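PDB 6SJQ: flagellar pocket-related cytoskeletal protein from Trypanosoma brucei, which belongs to the collar of the flagellar pocket, its N-terminal ubiquitin-fold domain carrying a long structured loop for protein binding. Local coordinates for residues A[75-78]-A[82-85]; A[6-11]-A[32-37]. One frame throughout, in Å; residues are numbered along the deposited sequence.

Contact 1 (A[75-78]-A[82-85]); sequences VDLI and QLTD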
loop_
_atom_site.group_PDB
_atom_site.type_symbol
_atom_site.label_atom_id
_atom_site.label_comp_id
_atom_site.label_asym_id
_atom_site.label_seq_id
_atom_site.Cartn_x
_atom_site.Cartn_y
_atom_site.Cartn_z
ATOM N N VAL A 75 -6.556 12.576 3.284
ATOM C CA VAL A 75 -5.759 13.676 2.722
ATOM C C VAL A 75 -4.576 13.123 1.923
ATOM O O VAL A 75 -4.123 12.003 2.176
ATOM C CB VAL A 75 -5.227 14.582 3.839
ATOM C CG1 VAL A 75 -6.390 15.138 4.651
ATOM C CG2 VAL A 75 -4.284 13.795 4.750
ATOM N N ASP A 76 -4.054 13.898 0.976
ATOM C CA ASP A 76 -2.867 13.471 0.244
ATOM C C ASP A 76 -1.654 13.418 1.163
ATOM O O ASP A 76 -1.483 14.268 2.045
ATOM C CB ASP A 76 -2.548 14.433 -0.900
ATOM C CG ASP A 76 -3.431 14.230 -2.093
ATOM O OD1 ASP A 76 -4.570 13.744 -1.930
ATOM O OD2 ASP A 76 -2.971 14.565 -3.196
ATOM N N LEU A 77 -0.800 12.419 0.964
ATOM C CA LEU A 77 0.455 12.376 1.712
ATOM C C LEU A 77 1.511 13.192 0.963
ATOM O O LEU A 77 2.015 12.767 -0.081
ATOM C CB LEU A 77 0.924 10.934 1.918
ATOM C CG LEU A 77 2.250 10.795 2.661
ATOM C CD1 LEU A 77 2.156 11.418 4.037
ATOM C CD2 LEU A 77 2.653 9.315 2.758
ATOM N N ILE A 78 1.812 14.373 1.488
ATOM C CA ILE A 78 2.652 15.359 0.797
ATOM C C ILE A 78 3.899 15.768 1.604
ATOM O O ILE A 78 4.919 16.139 1.037
ATOM C CB ILE A 78 1.836 16.645 0.490
ATOM C CG1 ILE A 78 1.136 17.120 1.764
ATOM C CG2 ILE A 78 0.817 16.396 -0.595
ATOM C CD1 ILE A 78 0.662 18.550 1.756
ATOM N N GLN A 82 3.485 14.160 8.364
ATOM C CA GLN A 82 2.083 13.745 8.430
ATOM C C GLN A 82 1.905 12.353 9.047
ATOM O O GLN A 82 0.965 12.116 9.814
ATOM C CB GLN A 82 1.447 13.755 7.035
ATOM C CG GLN A 82 1.075 15.131 6.491
ATOM C CD GLN A 82 0.500 15.012 5.103
ATOM O OE1 GLN A 82 1.236 15.013 4.115
ATOM N NE2 GLN A 82 -0.828 14.871 5.017
ATOM N N LEU A 83 2.804 11.433 8.714
ATOM C CA LEU A 83 2.690 10.048 9.206
ATOM C C LEU A 83 2.715 9.955 10.734
ATOM O O LEU A 83 3.534 10.609 11.407
ATOM C CB LEU A 83 3.816 9.175 8.615
ATOM C CG LEU A 83 3.806 8.975 7.096
ATOM C CD1 LEU A 83 5.063 8.206 6.662
ATOM C CD2 LEU A 83 2.539 8.243 6.624
ATOM N N THR A 84 1.788 9.165 11.276
ATOM C CA THR A 84 1.779 8.819 12.692
ATOM C C THR A 84 1.780 7.313 12.817
ATOM O O THR A 84 1.407 6.602 11.878
ATOM C CB THR A 84 0.559 9.405 13.434
ATOM O OG1 THR A 84 -0.658 8.964 12.800
ATOM C CG2 THR A 84 0.616 10.922 13.418
ATOM N N ASP A 85 2.200 6.808 13.969
ATOM C CA ASP A 85 2.289 5.373 14.147
ATOM C C ASP A 85 0.944 4.675 13.966
ATOM O O ASP A 85 -0.067 5.052 14.571
ATOM C CB ASP A 85 2.869 4.997 15.519
ATOM C CG ASP A 85 3.063 3.485 15.659
ATOM O OD1 ASP A 85 4.049 2.954 15.104
ATOM O OD2 ASP A 85 2.211 2.811 16.284
#
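Gln82 carries most of this contact. Its side chain reaches across to the backbone of residues 75-78, just where strand 73-76 ends. CG lies anti to the carbonyl carbon (chi1 -77°), and the chain is extended beyond it, which takes the amide to the peptide groups on the two sides of Leu77. Gln82 NE2 donates to Asp76 O at 3.1 Å. Asp76 O lies close to the plane of the amide, while the donor is tilted from the carbonyl plane of Asp76. Gln82 OE1 accepts from Ile78 N at 2.8 Å. This bond is nearly straight (166°) and lies in the carbonyl plane of Gln82. Arg79 N is a second donor to OE1. Apolar groups also touch this side chain. Val75 CG2 is 3.6 Å from Gln82 NE2, Ile78 CG1 is only 3.2 Å from Gln82 OE1, and Leu77 CD1 rests on Gln82 CB at 3.9 Å.

Leu83 follows with a purely apolar touch. Leu83 CD2 meets Leu77 CD2 at 4.0 Å, the two side chains crossing at about a right angle. Leu77 also packs on Ile64 of strand 63-68.

With a donor on one backbone oxygen and an acceptor for one backbone N-H, the amide has its flip fixed. It bonds the main chain on the two sides of Leu77, much as a residue of a parallel strand would, so the turn after strand 73-76 is tied by a side chain.

Contact 2 (A[6-11]-A[32-37]); sequences FLVQVA and SELTRS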
loop_
_atom_site.group_PDB
_atom_site.type_symbol
_atom_site.label_atom_id
_atom_site.label_comp_id
_atom_site.label_asym_id
_atom_site.label_seq_id
_atom_site.Cartn_x
_atom_site.Cartn_y
_atom_site.Cartn_z
ATOM N N PHE A 6 8.398 1.809 14.017
ATOM C CA PHE A 6 7.328 2.675 13.546
ATOM C C PHE A 6 6.540 1.913 12.482
ATOM O O PHE A 6 7.108 1.507 11.455
ATOM C CB PHE A 6 7.942 3.941 12.934
ATOM C CG PHE A 6 6.941 5.011 12.606
ATOM C CD1 PHE A 6 6.160 4.930 11.457
ATOM C CD2 PHE A 6 6.782 6.109 13.454
ATOM C CE1 PHE A 6 5.232 5.920 11.150
ATOM C CE2 PHE A 6 5.861 7.119 13.146
ATOM C CZ PHE A 6 5.083 7.019 11.983
ATOM N N LEU A 7 5.228 1.755 12.705
ATOM C CA LEU A 7 4.395 0.953 11.810
ATOM C C LEU A 7 3.502 1.857 10.982
ATOM O O LEU A 7 3.057 2.900 11.463
ATOM C CB LEU A 7 3.512 -0.016 12.609
ATOM C CG LEU A 7 4.363 -0.888 13.546
ATOM C CD1 LEU A 7 3.508 -1.701 14.509
ATOM C CD2 LEU A 7 5.216 -1.790 12.726
ATOM N N VAL A 8 3.267 1.448 9.734
ATOM C CA VAL A 8 2.286 2.103 8.878
ATOM C C VAL A 8 1.436 1.015 8.219
ATOM O O VAL A 8 1.977 0.014 7.782
ATOM C CB VAL A 8 2.981 2.927 7.772
ATOM C CG1 VAL A 8 1.940 3.654 6.931
ATOM C CG2 VAL A 8 3.963 3.937 8.388
ATOM N N GLN A 9 0.118 1.194 8.145
ATOM C CA GLN A 9 -0.736 0.254 7.391
ATOM C C GLN A 9 -0.884 0.791 5.987
ATOM O O GLN A 9 -1.208 1.967 5.813
ATOM C CB GLN A 9 -2.129 0.166 8.010
ATOM C CG GLN A 9 -2.155 -0.246 9.470
ATOM C CD GLN A 9 -3.562 -0.203 10.026
ATOM O OE1 GLN A 9 -4.371 -1.101 9.765
ATOM N NE2 GLN A 9 -3.883 0.870 10.758
ATOM N N VAL A 10 -0.611 -0.033 4.974
ATOM C CA VAL A 10 -0.735 0.416 3.589
ATOM C C VAL A 10 -1.715 -0.480 2.825
ATOM O O VAL A 10 -1.540 -1.709 2.758
ATOM C CB VAL A 10 0.635 0.445 2.897
ATOM C CG1 VAL A 10 0.554 1.251 1.639
ATOM C CG2 VAL A 10 1.670 1.066 3.824
ATOM N N ALA A 11 -2.751 0.139 2.271
ATOM C CA ALA A 11 -3.771 -0.595 1.555
ATOM C C ALA A 11 -3.772 -0.250 0.071
ATOM O O ALA A 11 -3.348 0.838 -0.340
ATOM C CB ALA A 11 -5.158 -0.323 2.171
ATOM N N SER A 32 9.648 8.841 0.246
ATOM C CA SER A 32 10.356 8.008 -0.734
ATOM C C SER A 32 10.604 6.599 -0.216
ATOM O O SER A 32 10.448 5.632 -0.969
ATOM C CB SER A 32 11.701 8.656 -1.112
ATOM O OG SER A 32 11.481 9.933 -1.694
ATOM N N GLU A 33 11.016 6.488 1.044
ATOM C CA GLU A 33 11.280 5.207 1.695
ATOM C C GLU A 33 9.996 4.373 1.803
ATOM O O GLU A 33 9.982 3.180 1.467
ATOM C CB GLU A 33 11.854 5.473 3.089
ATOM C CG GLU A 33 12.113 4.230 3.950
ATOM C CD GLU A 33 12.566 4.613 5.350
ATOM O OE1 GLU A 33 12.630 5.835 5.619
ATOM O OE2 GLU A 33 12.839 3.718 6.194
ATOM N N LEU A 34 8.934 5.020 2.272
ATOM C CA LEU A 34 7.606 4.410 2.384
ATOM C C LEU A 34 7.135 3.933 1.013
ATOM O O LEU A 34 6.637 2.808 0.868
ATOM C CB LEU A 34 6.619 5.436 2.992
ATOM C CG LEU A 34 5.135 5.089 3.195
ATOM C CD1 LEU A 34 4.304 5.230 1.933
ATOM C CD2 LEU A 34 5.018 3.690 3.768
ATOM N N THR A 35 7.317 4.773 -0.000
ATOM C CA THR A 35 6.816 4.447 -1.331
ATOM C C THR A 35 7.534 3.217 -1.889
ATOM O O THR A 35 6.899 2.310 -2.461
ATOM C CB THR A 35 6.984 5.625 -2.305
ATOM O OG1 THR A 35 6.227 6.738 -1.839
ATOM C CG2 THR A 35 6.447 5.244 -3.682
ATOM N N ARG A 36 8.855 3.169 -1.703
ATOM C CA ARG A 36 9.640 2.033 -2.175
ATOM C C ARG A 36 9.227 0.748 -1.454
ATOM O O ARG A 36 9.094 -0.316 -2.088
ATOM C CB ARG A 36 11.138 2.279 -1.992
ATOM C CG ARG A 36 11.979 1.162 -2.602
ATOM C CD ARG A 36 13.440 1.228 -2.179
ATOM N NE ARG A 36 13.796 0.118 -1.297
ATOM C CZ ARG A 36 15.044 -0.233 -1.004
ATOM N NH1 ARG A 36 16.064 0.438 -1.524
ATOM N NH2 ARG A 36 15.276 -1.256 -0.192
ATOM N N SER A 37 9.014 0.848 -0.141
ATOM C CA SER A 37 8.589 -0.297 0.666
ATOM C C SER A 37 7.213 -0.791 0.224
ATOM O O SER A 37 6.993 -1.990 0.057
ATOM C CB SER A 37 8.553 0.073 2.148
ATOM O OG SER A 37 8.247 -1.067 2.936
#
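Val8, one of two valines that meet Leu34 of the helix, also sets its CG2 at the edge of the Phe6 ring, in the ring plane. Phe6 CE1 is 3.6 Å from Val8 CG2. The ring takes no part in the touch with the helix. It also packs on Arg28 and Pro29, in the loop that leads into helix 31-49.

The contact with residues 32-37 rests on Leu34. This side chain points from the helix toward the strand, with CG anti to the backbone N (chi1 178°). Its CD2 methyl does the touching. Leu34 CD2 meets Val8 CG1 at 4.4 Å and Val10 CG2 at 4.3 Å. Val10 is modelled in two conformers, so this second touch is less certain. Val8 and Val10 are two apart along strand 6-14 and both point toward the helix.

Neighbouring strands enlarge this layer. Val8 touches Leu89 and Val10 touches Val91, both on strand 87-92. Val10 also meets Leu23 on strand 17-25, and Leu34 meets Ile64 on strand 63-68.

This is part of the helix-on-sheet core of the ubiquitin fold, also called the beta-grasp. No hydrogen bond crosses between the two segments. Methyl groups alone join them, at ordinary to loose distances, so the helix is held to the strand by burial of apolar side chains and not by directional bonds.

Overall arrangement
Both contacts reach the same mixed five-stranded sheet, and their centres are about 11 Å apart. Contact 2 comes first along the chain and closes before contact 1 opens. It joins strand 6-14, inside the sheet, to helix 31-49 near the centre of the chain. Contact 1 lies farther out, where the edge strand 73-76 runs into the loop before strand 87-92. That loop brings the two together. Asp85 OD1 probably accepts a hydrogen bond from Leu7 N, and the backbone around Thr84 packs on the Phe6 ring. The loop thus spans from the edge strand to strand 6-14, linking the edge of the sheet to one of its inner strands.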